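L-arabinose ABC transporter, periplasmic L-arabinose-binding protein (Burkholderia thailandensis, PDB 4KZK) binds beta-D-galactopyranose and, as a periplasmic L-arabinose-binding protein, probably delivers sugar to an ABC transporter. Local coordinates at residues E59-D64 / D297-M302; E78-A83 / V95-P100. All coordinates share one frame; numbering follows the deposited sequence. Where two conformers were deposited one is given.

Interaction 1. Residues E59-D64 / D297-M302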
# COMPACT_ATOMS: atom_id res chain seq x y z
N GLU A 59 3.09 14.46 -11.82
CA GLU A 59 2.83 15.34 -12.98
C GLU A 59 2.63 16.78 -12.57
O GLU A 59 3.04 17.72 -13.29
CB GLU A 59 1.60 14.90 -13.77
CG GLU A 59 1.81 13.67 -14.64
CD GLU A 59 2.72 13.92 -15.83
OE1 GLU A 59 3.11 15.10 -16.11
OE2 GLU A 59 3.02 12.93 -16.51
N GLN A 60 1.95 16.99 -11.44
CA GLN A 60 1.76 18.36 -10.92
C GLN A 60 3.11 18.97 -10.55
O GLN A 60 3.38 20.15 -10.83
CB GLN A 60 0.80 18.32 -9.72
CG GLN A 60 0.25 19.65 -9.22
CD GLN A 60 -0.77 19.45 -8.09
OE1 GLN A 60 -0.66 20.07 -7.02
NE2 GLN A 60 -1.76 18.60 -8.32
N ALA A 61 3.99 18.15 -9.95
CA ALA A 61 5.35 18.58 -9.62
C ALA A 61 6.14 18.95 -10.88
O ALA A 61 6.87 19.95 -10.88
CB ALA A 61 6.07 17.49 -8.82
N ALA A 62 5.95 18.17 -11.94
CA ALA A 62 6.63 18.40 -13.22
C ALA A 62 6.24 19.75 -13.81
O ALA A 62 7.11 20.55 -14.21
CB ALA A 62 6.29 17.30 -14.21
N LYS A 63 4.94 20.01 -13.88
CA LYS A 63 4.44 21.27 -14.41
C LYS A 63 4.94 22.43 -13.54
O LYS A 63 5.43 23.44 -14.08
CB LYS A 63 2.91 21.29 -14.49
N ASP A 64 4.86 22.28 -12.22
CA ASP A 64 5.23 23.35 -11.30
C ASP A 64 6.72 23.69 -11.35
O ASP A 64 7.10 24.86 -11.52
CB ASP A 64 4.81 23.01 -9.86
CG ASP A 64 3.29 23.03 -9.65
OD1 ASP A 64 2.55 23.48 -10.55
OD2 ASP A 64 2.85 22.60 -8.56
N ASP A 297 5.90 15.44 -3.36
CA ASP A 297 7.05 15.80 -2.50
C ASP A 297 8.31 14.99 -2.82
O ASP A 297 9.42 15.51 -2.75
CB ASP A 297 6.74 15.67 -1.00
CG ASP A 297 5.80 16.74 -0.51
OD1 ASP A 297 5.25 17.47 -1.35
OD2 ASP A 297 5.61 16.83 0.71
N THR A 298 8.14 13.72 -3.16
CA THR A 298 9.27 12.93 -3.59
C THR A 298 9.87 13.55 -4.86
O THR A 298 11.10 13.68 -4.97
CB THR A 298 8.87 11.49 -3.90
OG1 THR A 298 7.77 11.49 -4.82
CG2 THR A 298 8.52 10.74 -2.61
N SER A 299 9.02 13.93 -5.81
CA SER A 299 9.50 14.46 -7.09
C SER A 299 10.23 15.79 -6.88
O SER A 299 11.25 16.05 -7.53
CB SER A 299 8.34 14.63 -8.08
OG SER A 299 7.75 13.39 -8.45
N VAL A 300 9.73 16.61 -5.96
CA VAL A 300 10.43 17.86 -5.63
C VAL A 300 11.77 17.60 -4.93
O VAL A 300 12.78 18.26 -5.26
CB VAL A 300 9.53 18.81 -4.80
CG1 VAL A 300 10.33 19.98 -4.23
CG2 VAL A 300 8.39 19.31 -5.67
N ASN A 301 11.79 16.66 -4.00
CA ASN A 301 13.02 16.27 -3.34
C ASN A 301 14.05 15.82 -4.36
O ASN A 301 15.21 16.26 -4.31
CB ASN A 301 12.78 15.18 -2.29
CG ASN A 301 12.06 15.70 -1.05
OD1 ASN A 301 12.07 16.90 -0.75
ND2 ASN A 301 11.47 14.79 -0.30
N MET A 302 13.63 14.99 -5.32
CA MET A 302 14.50 14.58 -6.43
C MET A 302 14.95 15.77 -7.29
O MET A 302 16.13 15.90 -7.58
CB MET A 302 13.80 13.52 -7.31
CG MET A 302 14.62 13.09 -8.52
SD MET A 302 16.22 12.38 -8.07
CE MET A 302 15.75 10.79 -7.40
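A61 of helix 49-65 presses its methyl against S299 and V300 of helix 291-308, joining two helices that lie side by side on the sheet of one lobe of this type I periplasmic sugar-binding fold. The contact across 59-64 and 297-302 is purely nonpolar. A61 CB meets S299 CB at 3.7 Å and, more loosely, V300 CG2 at 4.3 Å, so the single methyl rests against two successive residues of the facing helix. Small side chains permit the close approach: the CA atoms of A61 and S299 are 6.4 Å apart. In V300, CG1 stands anti to the backbone N (chi1 169°), while CG2 is the branch that reaches A61. F67, in the loop after helix 49-65, touches both A61 and S299; F41 and I96 of the sheet lie against S299.

Two polar side chains beside the contact have partners just outside it. D64 OD2 is hydrogen-bonded to the hydroxyl of Y296, one residue ahead of 297-302, so a polar link runs between the same two helices next to the methyl packing. In the buried S299, the hydroxyl turns back along its own helix to bond the carbonyl oxygen of G295. That rotation (chi1 -65°) sets OG anti to the carbonyl carbon of S299, and it is the CB carbon that meets the A61 methyl.

Interaction 2. Residues E78-A83 / V95-P100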
# COMPACT_ATOMS: atom_id res chain seq x y z
N GLU A 78 12.78 -7.96 -14.78
CA GLU A 78 13.06 -7.78 -16.22
C GLU A 78 12.62 -6.38 -16.69
O GLU A 78 13.36 -5.67 -17.38
CB GLU A 78 12.34 -8.84 -17.06
N LYS A 79 11.42 -5.97 -16.31
CA LYS A 79 10.84 -4.68 -16.74
C LYS A 79 11.45 -3.48 -15.99
O LYS A 79 11.49 -2.36 -16.52
CB LYS A 79 9.32 -4.71 -16.56
CG LYS A 79 8.65 -5.78 -17.40
CD LYS A 79 8.64 -5.40 -18.85
CE LYS A 79 7.41 -6.00 -19.54
NZ LYS A 79 7.28 -5.46 -20.91
N VAL A 80 11.92 -3.69 -14.75
CA VAL A 80 12.69 -2.65 -14.06
C VAL A 80 13.97 -2.34 -14.84
O VAL A 80 14.31 -1.19 -15.06
CB VAL A 80 13.05 -3.04 -12.60
CG1 VAL A 80 13.99 -2.00 -11.99
CG2 VAL A 80 11.80 -3.21 -11.74
N SER A 81 14.68 -3.39 -15.24
CA SER A 81 15.92 -3.23 -15.99
C SER A 81 15.68 -2.45 -17.29
O SER A 81 16.43 -1.52 -17.61
CB SER A 81 16.58 -4.60 -16.24
OG SER A 81 17.86 -4.48 -16.83
N THR A 82 14.63 -2.81 -18.01
CA THR A 82 14.34 -2.11 -19.26
C THR A 82 13.84 -0.70 -18.99
O THR A 82 14.11 0.20 -19.77
CB THR A 82 13.38 -2.90 -20.16
OG1 THR A 82 12.13 -3.09 -19.49
CG2 THR A 82 14.00 -4.27 -20.49
N ALA A 83 13.18 -0.48 -17.85
CA ALA A 83 12.72 0.87 -17.53
C ALA A 83 13.91 1.80 -17.32
O ALA A 83 13.93 2.94 -17.79
CB ALA A 83 11.84 0.86 -16.29
N VAL A 95 15.57 8.97 -10.93
CA VAL A 95 14.45 8.03 -10.94
C VAL A 95 13.95 7.78 -9.51
O VAL A 95 14.74 7.57 -8.56
CB VAL A 95 14.86 6.69 -11.63
CG1 VAL A 95 16.11 6.10 -10.98
CG2 VAL A 95 13.71 5.66 -11.63
N ILE A 96 12.63 7.80 -9.38
CA ILE A 96 11.93 7.40 -8.16
C ILE A 96 11.24 6.09 -8.48
O ILE A 96 10.61 5.97 -9.54
CB ILE A 96 10.91 8.48 -7.75
CG1 ILE A 96 11.60 9.81 -7.44
CG2 ILE A 96 10.07 8.02 -6.56
CD1 ILE A 96 10.69 11.01 -7.48
N ILE A 97 11.41 5.09 -7.64
CA ILE A 97 10.90 3.75 -7.97
C ILE A 97 10.24 3.06 -6.78
O ILE A 97 10.74 3.13 -5.67
CB ILE A 97 12.02 2.87 -8.57
CG1 ILE A 97 11.48 1.49 -9.00
CG2 ILE A 97 13.22 2.74 -7.62
CD1 ILE A 97 12.37 0.74 -9.97
N CYS A 98 9.11 2.42 -7.05
CA CYS A 98 8.55 1.42 -6.14
C CYS A 98 8.75 0.09 -6.85
O CYS A 98 8.00 -0.24 -7.76
CB CYS A 98 7.07 1.64 -5.83
SG CYS A 98 6.48 0.37 -4.65
N ALA A 99 9.80 -0.62 -6.47
CA ALA A 99 10.18 -1.84 -7.17
C ALA A 99 9.22 -2.97 -6.85
O ALA A 99 8.61 -3.01 -5.79
CB ALA A 99 11.61 -2.21 -6.80
N PRO A 100 9.11 -3.96 -7.76
CA PRO A 100 8.22 -5.10 -7.55
C PRO A 100 8.84 -6.15 -6.63
O PRO A 100 8.15 -7.05 -6.18
CB PRO A 100 8.05 -5.65 -8.96
CG PRO A 100 9.28 -5.27 -9.67
CD PRO A 100 9.71 -3.97 -9.10
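The pyrrolidine ring of P100 meets V80 at its CD corner: V80 CG2 lies 3.5 Å from P100 CD, with P100 CG behind it at 3.9 Å. The shorter of these is tighter than ordinary van der Waals contact, so the methyl and the ring are firmly pressed together. The P100 side chain also comes within about 4 Å of that of K44, a galactose-binding residue.

The other methyl of V80 serves the strand. With CG1 anti to the backbone N (chi1 173°), the two branches of V80 divide between two partners, and CG1 touches I97 CD1 at 3.8 Å. I97 is extended at both torsions, CG1 anti to its own backbone N (chi1 -177°) and chi2 at 162°, which together carry CD1 out from the sheet to the helix; the two side chains cross at about a right angle. V80 also touches A74, in the loop leading into its helix.

Strand 68-73, helix 77-89 and strand 94-98 form a beta-alpha-beta crossover, and V80 packs its helix against the last strand and the turn that follows. The P100 side chain is about 10 Å from the bound galactose. C98, which has been suggested to take part in sugar binding, has its side chain against D123 and D124 of the pocket. Across 78-83 and 95-100 the contact is wholly aliphatic, so it works by fit and dispersion and contributes no directional bond to holding the helix beside the strand end.

Interactions 1 and 2 lie in the same lobe, their centres about 19 Å apart, with helices 291-308 and 77-89 on opposite faces of the sheet. Strand 94-98 connects them: I96 CD1 touches S299 CA of interaction 1 at 3.7 Å, whereas I97, next along the strand, packs on helix 77-89. Along the chain, interaction 2 is nested between the halves of interaction 1. Its segments are 11 residues apart, within one beta-alpha-beta unit, while 232 residues, including most of the other lobe's strands, separate 59-64 from 297-302. Helix 291-308 thus brings the returning chain back onto this lobe, where sugar-binding residues follow the strand ends.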